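Lipoprotein (PDB 3UP9) probably binds L-methionine as a membrane-attached lipoprotein of the NlpA family, with selenomethionine held in its pocket in the crystal. Local coordinates at residues Leu9-Thr14 and Ala217-Leu222; Thr23-Asn28 and Ile35-Val40; Leu122-Thr127 and Val191-Val196; Val145-Leu148 and Asp152-Glu155. All coordinates share one frame; numbering follows the deposited sequence.

Contact 1 (Leu9-Thr14 and Ala217-Leu222); sequences LTVGAT and AKLEKL
Leu219 reaches from helix 213-223 onto the strand residues Leu9 and Val11 and carries every touch between the segments 9-14 and 217-222. Its CD2 methyl does most of the work: it lies 3.7 Å from CG2 of Val11, the two side chains meeting tip to tip, and 3.9 Å from CD1 of Leu9, whose side chain runs at a slant to that of Leu219. Leu9 CD1 also sits over the root of the leucine, 4.1 Å from Leu219 CB. With CG of Leu219 anti to the backbone N (chi1 175°), the branch extends straight at the strand, and CD2 is shared by two residues that project from the same face of it. Leu204 of strand 201-207, together with Ile35 and Leu37 of strand 35-41, touches the same leucine, while Leu22 of helix 15-28 packs on Val11. Strand 7-13 lies between parallel strands 35-41 and 59-64 of a mixed sheet, against which helix 213-223 packs. All three touching residues are buried and the contacts are purely methyl and methylene, which implies dispersion and exclusion of water as the cohesive forces; the contact itself imposes little directional constraint.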
loop_
_atom_site.group_PDB
_atom_site.type_symbol
_atom_site.label_atom_id
_atom_site.label_comp_id
_atom_site.label_asym_id
_atom_site.label_seq_id
_atom_site.Cartn_x
_atom_site.Cartn_y
_atom_site.Cartn_z
ATOM N N LEU A 9 15.784 -15.575 5.203
ATOM C CA LEU A 9 14.451 -15.370 4.632
ATOM C C LEU A 9 14.474 -14.386 3.478
ATOM O O LEU A 9 14.829 -13.258 3.692
ATOM C CB LEU A 9 13.496 -14.800 5.673
ATOM C CG LEU A 9 12.980 -15.597 6.837
ATOM C CD1 LEU A 9 12.093 -14.681 7.684
ATOM C CD2 LEU A 9 12.152 -16.751 6.338
ATOM N N THR A 10 14.056 -14.793 2.271
ATOM C CA THR A 10 13.938 -13.862 1.158
ATOM C C THR A 10 12.544 -13.182 1.281
ATOM O O THR A 10 11.483 -13.852 1.254
ATOM C CB THR A 10 14.254 -14.570 -0.218
ATOM O OG1 THR A 10 15.454 -15.355 -0.100
ATOM C CG2 THR A 10 14.474 -13.557 -1.347
ATOM N N VAL A 11 12.541 -11.862 1.495
ATOM C CA VAL A 11 11.329 -11.120 1.661
ATOM C C VAL A 11 11.249 -10.007 0.607
ATOM O O VAL A 11 12.162 -9.164 0.524
ATOM C CB VAL A 11 11.234 -10.446 3.051
ATOM C CG1 VAL A 11 9.854 -9.840 3.214
ATOM C CG2 VAL A 11 11.523 -11.429 4.176
ATOM N N GLY A 12 10.154 -10.011 -0.181
ATOM C CA GLY A 12 9.875 -8.989 -1.163
ATOM C C GLY A 12 9.106 -7.815 -0.590
ATOM O O GLY A 12 8.216 -7.994 0.217
ATOM N N ALA A 13 9.452 -6.598 -0.990
ATOM C CA ALA A 13 8.915 -5.410 -0.326
ATOM C C ALA A 13 8.987 -4.257 -1.279
ATOM O O ALA A 13 9.916 -4.179 -2.068
ATOM C CB ALA A 13 9.698 -5.096 0.933
ATOM N N THR A 14 8.006 -3.357 -1.227
ATOM C CA THR A 14 8.111 -2.083 -1.971
ATOM C C THR A 14 9.166 -1.226 -1.266
ATOM O O THR A 14 9.448 -1.400 -0.071
ATOM C CB THR A 14 6.743 -1.359 -2.127
ATOM O OG1 THR A 14 6.027 -1.417 -0.877
ATOM C CG2 THR A 14 5.926 -1.995 -3.296
ATOM N N ALA A 217 7.568 -16.470 11.766
ATOM C CA ALA A 217 6.952 -16.044 13.060
ATOM C C ALA A 217 7.922 -15.152 13.846
ATOM O O ALA A 217 7.479 -14.228 14.533
ATOM C CB ALA A 217 6.505 -17.234 13.905
ATOM N N LYS A 218 9.238 -15.388 13.733
ATOM C CA LYS A 218 10.208 -14.443 14.355
ATOM C C LYS A 218 10.186 -13.038 13.674
ATOM O O LYS A 218 10.138 -12.046 14.367
ATOM C CB LYS A 218 11.630 -15.032 14.457
ATOM C CG LYS A 218 11.801 -16.145 15.509
ATOM C CD LYS A 218 13.120 -16.938 15.361
ATOM C CE LYS A 218 13.228 -18.026 16.426
ATOM N NZ LYS A 218 14.631 -18.363 16.787
ATOM N N LEU A 219 10.152 -12.981 12.342
ATOM C CA LEU A 219 10.060 -11.731 11.603
ATOM C C LEU A 219 8.746 -11.017 11.927
ATOM O O LEU A 219 8.718 -9.784 12.207
ATOM C CB LEU A 219 10.215 -11.990 10.074
ATOM C CG LEU A 219 10.039 -10.804 9.128
ATOM C CD1 LEU A 219 11.002 -9.711 9.537
ATOM C CD2 LEU A 219 10.209 -11.233 7.673
ATOM N N GLU A 220 7.644 -11.765 11.935
ATOM C CA GLU A 220 6.370 -11.184 12.388
ATOM C C GLU A 220 6.503 -10.501 13.787
ATOM O O GLU A 220 6.073 -9.355 13.969
ATOM C CB GLU A 220 5.262 -12.254 12.377
ATOM C CG GLU A 220 3.917 -11.839 13.013
ATOM C CD GLU A 220 3.204 -10.718 12.250
ATOM O OE1 GLU A 220 3.569 -10.419 11.077
ATOM O OE2 GLU A 220 2.252 -10.159 12.812
ATOM N N LYS A 221 7.086 -11.193 14.767
ATOM C CA LYS A 221 7.262 -10.637 16.099
ATOM C C LYS A 221 8.147 -9.353 16.039
ATOM O O LYS A 221 7.763 -8.320 16.603
ATOM C CB LYS A 221 7.769 -11.718 17.052
ATOM C CG LYS A 221 8.197 -11.222 18.410
ATOM C CD LYS A 221 7.865 -12.177 19.545
ATOM C CE LYS A 221 8.040 -11.451 20.899
ATOM N NZ LYS A 221 6.903 -11.633 21.861
ATOM N N LEU A 222 9.236 -9.369 15.249
ATOM C CA LEU A 222 10.102 -8.182 15.101
ATOM C C LEU A 222 9.375 -6.958 14.450
ATOM O O LEU A 222 9.504 -5.804 14.913
ATOM C CB LEU A 222 11.424 -8.541 14.365
ATOM C CG LEU A 222 12.343 -9.599 14.984
ATOM C CD1 LEU A 222 13.530 -9.825 14.068
ATOM C CD2 LEU A 222 12.772 -9.278 16.418
#

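Contact 2 (Thr23-Asn28 and Ile35-Val40)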
loop_
_atom_site.group_PDB
_atom_site.type_symbol
_atom_site.label_atom_id
_atom_site.label_comp_id
_atom_site.label_asym_id
_atom_site.label_seq_id
_atom_site.Cartn_x
_atom_site.Cartn_y
_atom_site.Cartn_z
ATOM N N THR A 23 14.971 -3.155 6.612
ATOM C CA THR A 23 16.401 -2.928 6.640
ATOM C C THR A 23 16.758 -2.532 8.106
ATOM O O THR A 23 17.721 -3.072 8.652
ATOM C CB THR A 23 16.834 -1.909 5.576
ATOM O OG1 THR A 23 16.524 -2.434 4.277
ATOM C CG2 THR A 23 18.349 -1.597 5.636
ATOM N N TYR A 24 15.933 -1.690 8.751
ATOM C CA TYR A 24 16.103 -1.422 10.168
ATOM C C TYR A 24 16.141 -2.746 10.955
ATOM O O TYR A 24 17.059 -3.000 11.732
ATOM C CB TYR A 24 15.029 -0.466 10.715
ATOM C CG TYR A 24 15.071 -0.418 12.206
ATOM C CD1 TYR A 24 16.032 0.311 12.865
ATOM C CD2 TYR A 24 14.232 -1.194 12.947
ATOM C CE1 TYR A 24 16.078 0.347 14.254
ATOM C CE2 TYR A 24 14.295 -1.216 14.315
ATOM C CZ TYR A 24 15.196 -0.434 14.968
ATOM O OH TYR A 24 15.242 -0.494 16.343
ATOM N N ILE A 25 15.171 -3.610 10.696
ATOM C CA ILE A 25 15.102 -4.905 11.381
ATOM C C ILE A 25 16.364 -5.730 11.080
ATOM O O ILE A 25 17.022 -6.253 11.950
ATOM C CB ILE A 25 13.848 -5.722 10.990
ATOM C CG1 ILE A 25 12.593 -5.059 11.544
ATOM C CG2 ILE A 25 13.974 -7.168 11.450
ATOM C CD1 ILE A 25 11.264 -5.597 11.015
ATOM N N ASN A 26 16.708 -5.846 9.822
ATOM C CA ASN A 26 17.897 -6.589 9.498
ATOM C C ASN A 26 19.162 -6.104 10.208
ATOM O O ASN A 26 19.986 -6.878 10.664
ATOM C CB ASN A 26 18.108 -6.587 7.976
ATOM C CG ASN A 26 18.929 -7.763 7.528
ATOM O OD1 ASN A 26 18.734 -8.877 8.030
ATOM N ND2 ASN A 26 19.853 -7.529 6.601
ATOM N N ASP A 27 19.338 -4.809 10.266
ATOM C CA ASP A 27 20.600 -4.270 10.715
ATOM C C ASP A 27 20.603 -4.166 12.223
ATOM O O ASP A 27 21.666 -4.076 12.813
ATOM C CB ASP A 27 20.826 -2.862 10.150
ATOM C CG ASP A 27 21.028 -2.828 8.612
ATOM O OD1 ASP A 27 21.262 -3.860 7.943
ATOM O OD2 ASP A 27 20.996 -1.696 8.092
ATOM N N ASN A 28 19.415 -4.104 12.842
ATOM C CA ASN A 28 19.356 -3.849 14.286
ATOM C C ASN A 28 18.864 -5.004 15.158
ATOM O O ASN A 28 19.358 -5.171 16.291
ATOM C CB ASN A 28 18.576 -2.562 14.552
ATOM C CG ASN A 28 19.325 -1.362 14.084
ATOM O OD1 ASN A 28 20.183 -0.874 14.769
ATOM N ND2 ASN A 28 19.054 -0.925 12.904
ATOM N N ILE A 35 17.687 -14.878 12.839
ATOM C CA ILE A 35 17.367 -14.848 11.389
ATOM C C ILE A 35 18.245 -13.831 10.578
ATOM O O ILE A 35 18.832 -12.921 11.126
ATOM C CB ILE A 35 15.853 -14.604 11.092
ATOM C CG1 ILE A 35 15.430 -13.189 11.492
ATOM C CG2 ILE A 35 14.957 -15.690 11.746
ATOM C CD1 ILE A 35 13.957 -12.911 11.308
ATOM N N LYS A 36 18.326 -14.051 9.269
ATOM C CA LYS A 36 18.920 -13.122 8.321
ATOM C C LYS A 36 17.854 -12.760 7.277
ATOM O O LYS A 36 17.082 -13.615 6.837
ATOM C CB LYS A 36 20.160 -13.740 7.619
ATOM C CG LYS A 36 21.397 -13.921 8.486
ATOM C CD LYS A 36 22.571 -14.477 7.706
ATOM C CE LYS A 36 23.830 -14.659 8.588
ATOM N NZ LYS A 36 25.009 -15.188 7.826
ATOM N N LEU A 37 17.779 -11.486 6.905
ATOM C CA LEU A 37 16.875 -11.092 5.844
ATOM C C LEU A 37 17.570 -10.845 4.512
ATOM O O LEU A 37 18.554 -10.151 4.430
ATOM C CB LEU A 37 16.043 -9.875 6.242
ATOM C CG LEU A 37 15.156 -9.941 7.497
ATOM C CD1 LEU A 37 14.460 -8.591 7.627
ATOM C CD2 LEU A 37 14.194 -11.112 7.412
ATOM N N ASP A 38 16.997 -11.386 3.456
ATOM C CA ASP A 38 17.401 -11.077 2.064
ATOM C C ASP A 38 16.268 -10.230 1.460
ATOM O O ASP A 38 15.299 -10.776 1.006
ATOM C CB ASP A 38 17.568 -12.371 1.248
ATOM C CG ASP A 38 18.898 -13.076 1.496
ATOM O OD1 ASP A 38 19.671 -12.586 2.329
ATOM O OD2 ASP A 38 19.182 -14.116 0.817
ATOM N N ILE A 39 16.404 -8.895 1.482
ATOM C CA ILE A 39 15.351 -8.018 1.046
ATOM C C ILE A 39 15.437 -7.900 -0.465
ATOM O O ILE A 39 16.482 -7.570 -0.979
ATOM C CB ILE A 39 15.387 -6.630 1.749
ATOM C CG1 ILE A 39 15.353 -6.803 3.285
ATOM C CG2 ILE A 39 14.195 -5.777 1.333
ATOM C CD1 ILE A 39 16.000 -5.699 4.091
ATOM N N VAL A 40 14.303 -8.107 -1.136
ATOM C CA VAL A 40 14.151 -7.898 -2.581
ATOM C C VAL A 40 13.090 -6.826 -2.789
ATOM O O VAL A 40 11.947 -6.924 -2.285
ATOM C CB VAL A 40 13.814 -9.202 -3.331
ATOM C CG1 VAL A 40 13.698 -8.903 -4.826
ATOM C CG2 VAL A 40 14.897 -10.239 -3.019
#
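Asn26 and Leu37 bring the two backbones closest, their CA atoms 5.9 Å apart, where helix segment 23-28 runs roughly antiparallel to strand segment 35-40, with axes 8.3 Å apart at 144°. The side chain of Asn26 spans this gap and receives a hydrogen bond from the strand: Leu37 N donates to Asn26 OD1 over 3.0 Å, with an N-H...O angle of 153°. The donor stands well above the plane of the asparagine carbonyl. The amide is turned to the strand because CG lies anti to the backbone N (chi1 -156°), and OD1 also rests 3.4 Å from Leu37 CB as the two side chains lie alongside, pointing opposite ways. The bond joins helix 15-28 to strand 35-41 across the short helix 30-33.

Strand 7-13, helix 15-28 and strand 35-41 form a beta-alpha-beta crossover, the two strands being parallel neighbours, and this contact packs the connecting helix on the second of them. The apolar part of the interface is Leu37 CD1 against Ile25 CG2 at 4.1 Å, and Ile25 is further covered by Leu222 and Leu223 of helix 213-223. Further along, the CD1 methyl of Ile39 comes 3.3 Å from Thr23 OG1, a close methyl-to-hydroxyl approach and not a bond, with the side chains set roughly perpendicular; the hydroxyl itself is hydrogen-bonded to Ala19 O, one turn earlier in the helix. At the helix end, Asn28 ND2 donates to Tyr24 O over 3.1 Å, joining Asn28 N on that carbonyl.

Contact 3 (Leu122-Thr127 and Val191-Val196); sequences LELLAT and VVESPV
Glu193 OE1 accepts from both Asn198 ND2, which also donates to Ser194 O, and Leu90 N, while OE2 of the same carboxylate forms a salt bridge with NE of Arg120, a residue of the selenomethionine pocket. Glu193 is thus a second-shell group that probably helps to orient the arginine, and its carboxylate is gripped on both oxygens. Its extended chain starts beside helix 115-127: Leu124 CD1 touches Glu193 CA at 3.6 Å and Glu193 CB at 3.9 Å, where the backbone leaves the strand.

The same methyl reaches Val191 CG1 at 4.1 Å, so a single branch of one leucine makes the close contacts of the pairing. Leu124 has CG anti to the backbone N (chi1 179°), which sends the isobutyl group out from the helix and across to segment 191-196. In the fold, this is a helix packed against an edge: strand 191-192 is an outermost, weakly bonded strand of the five-stranded sheet, antiparallel to strand 91-93, and Val92 of that neighbour touches both Leu124 and Val191.

Hydrogen bonds within each segment shape the two partners. Thr127 OG1 donates to Leu124 O over 2.6 Å, tilted 15° from the carbonyl plane, in the last turn of segment 122-127. Beyond Glu193 the chain bends in an ST turn, with Val196 N giving a nearly straight bond (168°) to Ser194 OG at 3.0 Å.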
loop_
_atom_site.group_PDB
_atom_site.type_symbol
_atom_site.label_atom_id
_atom_site.label_comp_id
_atom_site.label_asym_id
_atom_site.label_seq_id
_atom_site.Cartn_x
_atom_site.Cartn_y
_atom_site.Cartn_z
ATOM N N LEU A 122 -11.944 5.227 -5.123
ATOM C CA LEU A 122 -13.364 5.562 -5.333
ATOM C C LEU A 122 -14.086 5.913 -4.035
ATOM O O LEU A 122 -14.776 6.924 -4.000
ATOM C CB LEU A 122 -14.104 4.494 -6.175
ATOM C CG LEU A 122 -13.653 4.536 -7.677
ATOM C CD1 LEU A 122 -14.235 3.352 -8.443
ATOM C CD2 LEU A 122 -13.962 5.879 -8.336
ATOM N N GLU A 123 -13.884 5.152 -2.957
ATOM C CA GLU A 123 -14.476 5.498 -1.632
ATOM C C GLU A 123 -13.991 6.885 -1.145
ATOM O O GLU A 123 -14.754 7.678 -0.583
ATOM C CB GLU A 123 -14.075 4.495 -0.539
ATOM C CG GLU A 123 -14.205 3.016 -0.848
ATOM C CD GLU A 123 -15.620 2.532 -0.926
ATOM O OE1 GLU A 123 -16.526 3.380 -0.727
ATOM O OE2 GLU A 123 -15.815 1.305 -1.182
ATOM N N LEU A 124 -12.688 7.123 -1.302
ATOM C CA LEU A 124 -12.080 8.340 -0.838
ATOM C C LEU A 124 -12.747 9.480 -1.561
ATOM O O LEU A 124 -13.082 10.469 -0.916
ATOM C CB LEU A 124 -10.551 8.356 -1.088
ATOM C CG LEU A 124 -9.855 9.639 -0.648
ATOM C CD1 LEU A 124 -10.064 9.769 0.867
ATOM C CD2 LEU A 124 -8.390 9.574 -1.042
ATOM N N LEU A 125 -12.952 9.339 -2.886
ATOM C CA LEU A 125 -13.610 10.383 -3.667
ATOM C C LEU A 125 -15.096 10.544 -3.258
ATOM O O LEU A 125 -15.585 11.670 -3.247
ATOM C CB LEU A 125 -13.395 10.193 -5.195
ATOM C CG LEU A 125 -11.910 10.208 -5.709
ATOM C CD1 LEU A 125 -11.765 9.800 -7.171
ATOM C CD2 LEU A 125 -11.247 11.544 -5.460
ATOM N N ALA A 126 -15.798 9.448 -2.917
ATOM C CA ALA A 126 -17.156 9.526 -2.339
ATOM C C ALA A 126 -17.192 10.391 -1.084
ATOM O O ALA A 126 -18.153 11.090 -0.904
ATOM C CB ALA A 126 -17.727 8.150 -2.025
ATOM N N THR A 127 -16.171 10.363 -0.216
ATOM C CA THR A 127 -16.227 11.170 1.036
ATOM C C THR A 127 -16.215 12.638 0.692
ATOM O O THR A 127 -16.645 13.430 1.492
ATOM C CB THR A 127 -15.039 10.926 2.028
ATOM O OG1 THR A 127 -13.768 11.290 1.415
ATOM C CG2 THR A 127 -15.022 9.462 2.522
ATOM N N VAL A 191 -6.360 15.830 -0.304
ATOM C CA VAL A 191 -7.425 15.139 0.441
ATOM C C VAL A 191 -6.673 13.937 1.037
ATOM O O VAL A 191 -5.822 13.342 0.355
ATOM C CB VAL A 191 -8.551 14.619 -0.502
ATOM C CG1 VAL A 191 -9.613 13.769 0.206
ATOM C CG2 VAL A 191 -9.167 15.768 -1.245
ATOM N N VAL A 192 -6.927 13.622 2.291
ATOM C CA VAL A 192 -6.191 12.571 2.983
ATOM C C VAL A 192 -7.264 11.629 3.554
ATOM O O VAL A 192 -8.166 12.074 4.231
ATOM C CB VAL A 192 -5.346 13.133 4.153
ATOM C CG1 VAL A 192 -4.622 11.987 4.868
ATOM C CG2 VAL A 192 -4.422 14.287 3.692
ATOM N N GLU A 193 -7.163 10.341 3.265
ATOM C CA GLU A 193 -8.015 9.302 3.787
ATOM C C GLU A 193 -7.902 9.256 5.312
ATOM O O GLU A 193 -6.819 9.383 5.852
ATOM C CB GLU A 193 -7.514 7.982 3.222
ATOM C CG GLU A 193 -8.430 6.778 3.358
ATOM C CD GLU A 193 -7.729 5.488 2.926
ATOM O OE1 GLU A 193 -6.594 5.287 3.404
ATOM O OE2 GLU A 193 -8.332 4.670 2.185
ATOM N N SER A 194 -9.038 9.114 5.997
ATOM C CA SER A 194 -9.048 9.045 7.444
ATOM C C SER A 194 -8.300 7.827 7.966
ATOM O O SER A 194 -8.414 6.766 7.390
ATOM C CB SER A 194 -10.471 9.034 7.956
ATOM O OG SER A 194 -10.521 8.419 9.219
ATOM N N PRO A 195 -7.522 7.987 9.052
ATOM C CA PRO A 195 -6.894 6.814 9.655
ATOM C C PRO A 195 -7.749 6.036 10.702
ATOM O O PRO A 195 -7.273 5.079 11.270
ATOM C CB PRO A 195 -5.664 7.423 10.332
ATOM C CG PRO A 195 -6.077 8.825 10.723
ATOM C CD PRO A 195 -7.290 9.192 9.882
ATOM N N VAL A 196 -8.991 6.445 10.935
ATOM C CA VAL A 196 -9.823 5.943 12.006
ATOM C C VAL A 196 -10.664 4.814 11.406
ATOM O O VAL A 196 -11.324 4.991 10.386
ATOM C CB VAL A 196 -10.732 7.099 12.620
ATOM C CG1 VAL A 196 -11.923 6.532 13.409
ATOM C CG2 VAL A 196 -9.887 8.047 13.490
#

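Contact 4 (Val145-Leu148 and Asp152-Glu155)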
loop_
_atom_site.group_PDB
_atom_site.type_symbol
_atom_site.label_atom_id
_atom_site.label_comp_id
_atom_site.label_asym_id
_atom_site.label_seq_id
_atom_site.Cartn_x
_atom_site.Cartn_y
_atom_site.Cartn_z
ATOM N N VAL A 145 -19.724 3.331 -10.416
ATOM C CA VAL A 145 -20.009 4.519 -9.576
ATOM C C VAL A 145 -20.710 5.589 -10.448
ATOM O O VAL A 145 -20.715 5.453 -11.677
ATOM C CB VAL A 145 -18.746 5.037 -8.886
ATOM C CG1 VAL A 145 -18.184 3.924 -8.025
ATOM C CG2 VAL A 145 -17.712 5.539 -9.896
ATOM N N THR A 146 -21.378 6.580 -9.844
ATOM C CA THR A 146 -22.051 7.634 -10.614
ATOM C C THR A 146 -21.260 8.883 -10.361
ATOM O O THR A 146 -21.043 9.233 -9.217
ATOM C CB THR A 146 -23.523 7.917 -10.183
ATOM O OG1 THR A 146 -24.281 6.714 -10.249
ATOM C CG2 THR A 146 -24.189 9.001 -11.068
ATOM N N LYS A 147 -20.846 9.555 -11.425
ATOM C CA LYS A 147 -20.020 10.754 -11.324
ATOM C C LYS A 147 -20.953 11.879 -10.952
ATOM O O LYS A 147 -22.028 11.984 -11.515
ATOM C CB LYS A 147 -19.257 10.988 -12.648
ATOM C CG LYS A 147 -17.893 10.281 -12.682
ATOM C CD LYS A 147 -17.502 9.574 -13.978
ATOM C CE LYS A 147 -17.642 10.436 -15.217
ATOM N NZ LYS A 147 -16.798 9.831 -16.277
ATOM N N LEU A 148 -20.596 12.685 -9.953
ATOM C CA LEU A 148 -21.498 13.795 -9.517
ATOM C C LEU A 148 -21.063 15.174 -10.032
ATOM O O LEU A 148 -21.771 16.155 -9.832
ATOM C CB LEU A 148 -21.711 13.792 -7.999
ATOM C CG LEU A 148 -22.387 12.545 -7.398
ATOM C CD1 LEU A 148 -22.264 12.578 -5.873
ATOM C CD2 LEU A 148 -23.825 12.432 -7.814
ATOM N N ASP A 152 -13.512 12.903 -16.229
ATOM C CA ASP A 152 -13.192 11.534 -16.626
ATOM C C ASP A 152 -12.119 10.934 -15.737
ATOM O O ASP A 152 -11.130 11.596 -15.409
ATOM C CB ASP A 152 -12.698 11.507 -18.076
ATOM C CG ASP A 152 -13.731 12.032 -19.028
ATOM O OD1 ASP A 152 -14.903 11.622 -18.902
ATOM O OD2 ASP A 152 -13.388 12.873 -19.880
ATOM N N PHE A 153 -12.308 9.675 -15.356
ATOM C CA PHE A 153 -11.230 8.914 -14.765
ATOM C C PHE A 153 -10.279 8.419 -15.833
ATOM O O PHE A 153 -10.682 8.109 -16.949
ATOM C CB PHE A 153 -11.757 7.709 -14.014
ATOM C CG PHE A 153 -12.487 8.041 -12.746
ATOM C CD1 PHE A 153 -11.792 8.410 -11.627
ATOM C CD2 PHE A 153 -13.875 7.917 -12.672
ATOM C CE1 PHE A 153 -12.464 8.701 -10.454
ATOM C CE2 PHE A 153 -14.549 8.178 -11.494
ATOM C CZ PHE A 153 -13.834 8.581 -10.388
ATOM N N ARG A 154 -9.009 8.353 -15.505
ATOM C CA ARG A 154 -8.056 7.684 -16.399
ATOM C C ARG A 154 -7.277 6.658 -15.619
ATOM O O ARG A 154 -6.524 7.001 -14.701
ATOM C CB ARG A 154 -7.092 8.676 -17.039
ATOM C CG ARG A 154 -7.775 9.728 -17.852
ATOM C CD ARG A 154 -8.337 9.170 -19.125
ATOM N NE ARG A 154 -8.435 10.326 -19.986
ATOM C CZ ARG A 154 -7.429 10.814 -20.719
ATOM N NH1 ARG A 154 -6.226 10.202 -20.787
ATOM N NH2 ARG A 154 -7.654 11.917 -21.415
ATOM N N GLU A 155 -7.478 5.395 -15.982
ATOM C CA GLU A 155 -6.813 4.278 -15.322
ATOM C C GLU A 155 -5.387 4.289 -15.705
ATOM O O GLU A 155 -5.063 4.407 -16.849
ATOM C CB GLU A 155 -7.391 2.965 -15.762
ATOM C CG GLU A 155 -8.752 2.651 -15.201
ATOM C CD GLU A 155 -9.035 1.159 -15.330
ATOM O OE1 GLU A 155 -8.448 0.542 -16.237
ATOM O OE2 GLU A 155 -9.795 0.604 -14.515
HETATM O O HOH W 1 -14.825 8.222 -16.293
#
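Two strands from different sheets face each other here: strand 146-147, paired antiparallel with strand 131-132, and strand 151-156, an outermost strand of the five-stranded sheet. Lys147 bridges them, meeting both Phe153 and Asp152, although the nearest CA atoms, those of Lys147 and Asp152, are 8.7 Å apart. Its aliphatic part comes first, with Lys147 CG and CD each 4.1 Å from Phe153 CE2, approaching the ring obliquely as the two side chains run antiparallel to one another. Bends at chi2 and chi3 (138° and 51°) then carry the ammonium group past the phenyl toward the backbone of strand 151-156. There Lys147 NZ lies 3.7 Å from Asp152 OD1, a long salt bridge, and NZ also makes a weak hydrogen bond to Phe151 O.

Through the short link 148-150 the chain passes directly from the two-stranded sheet to the edge of the five-stranded one, and side chains and a water fill the join. That water accepts from Phe153 N, with its oxygen 3.1 Å from Phe153 N, and from Lys147 NZ at a separation so short that its exact length is doubtful. It thereby links the end of the lysine to the backbone of strand 151-156. Val145 adds the apolar flank, its CG2 standing 4.4 Å from Phe153 CE2, again obliquely. The buried ring is enclosed further by Leu122 and Leu125 of helix 115-127 and by Val131, and it meets the ring of Phe151 edge-to-face.

Overall arrangement
The four contacts fall into two pairs on opposite sides of the chain's centre. Contacts 1 and 2, centres 8 Å apart, share the seven-stranded mixed sheet through neighbouring strands 7-13 and 35-41, which are joined by backbone hydrogen bonds. Contacts 3 and 4, centres 16 Å apart, reach the five-stranded sheet and touch through helix 115-127 and strand 151-156. Between the pairs, centres lie about 29 to 42 Å apart. Contact 1 joins chain regions far apart in sequence and encloses the rest; contact 2 precedes contact 3, which spans contact 4. This is consistent with a two-lobed binding protein of the PBP clan, its ligand held between the lobes.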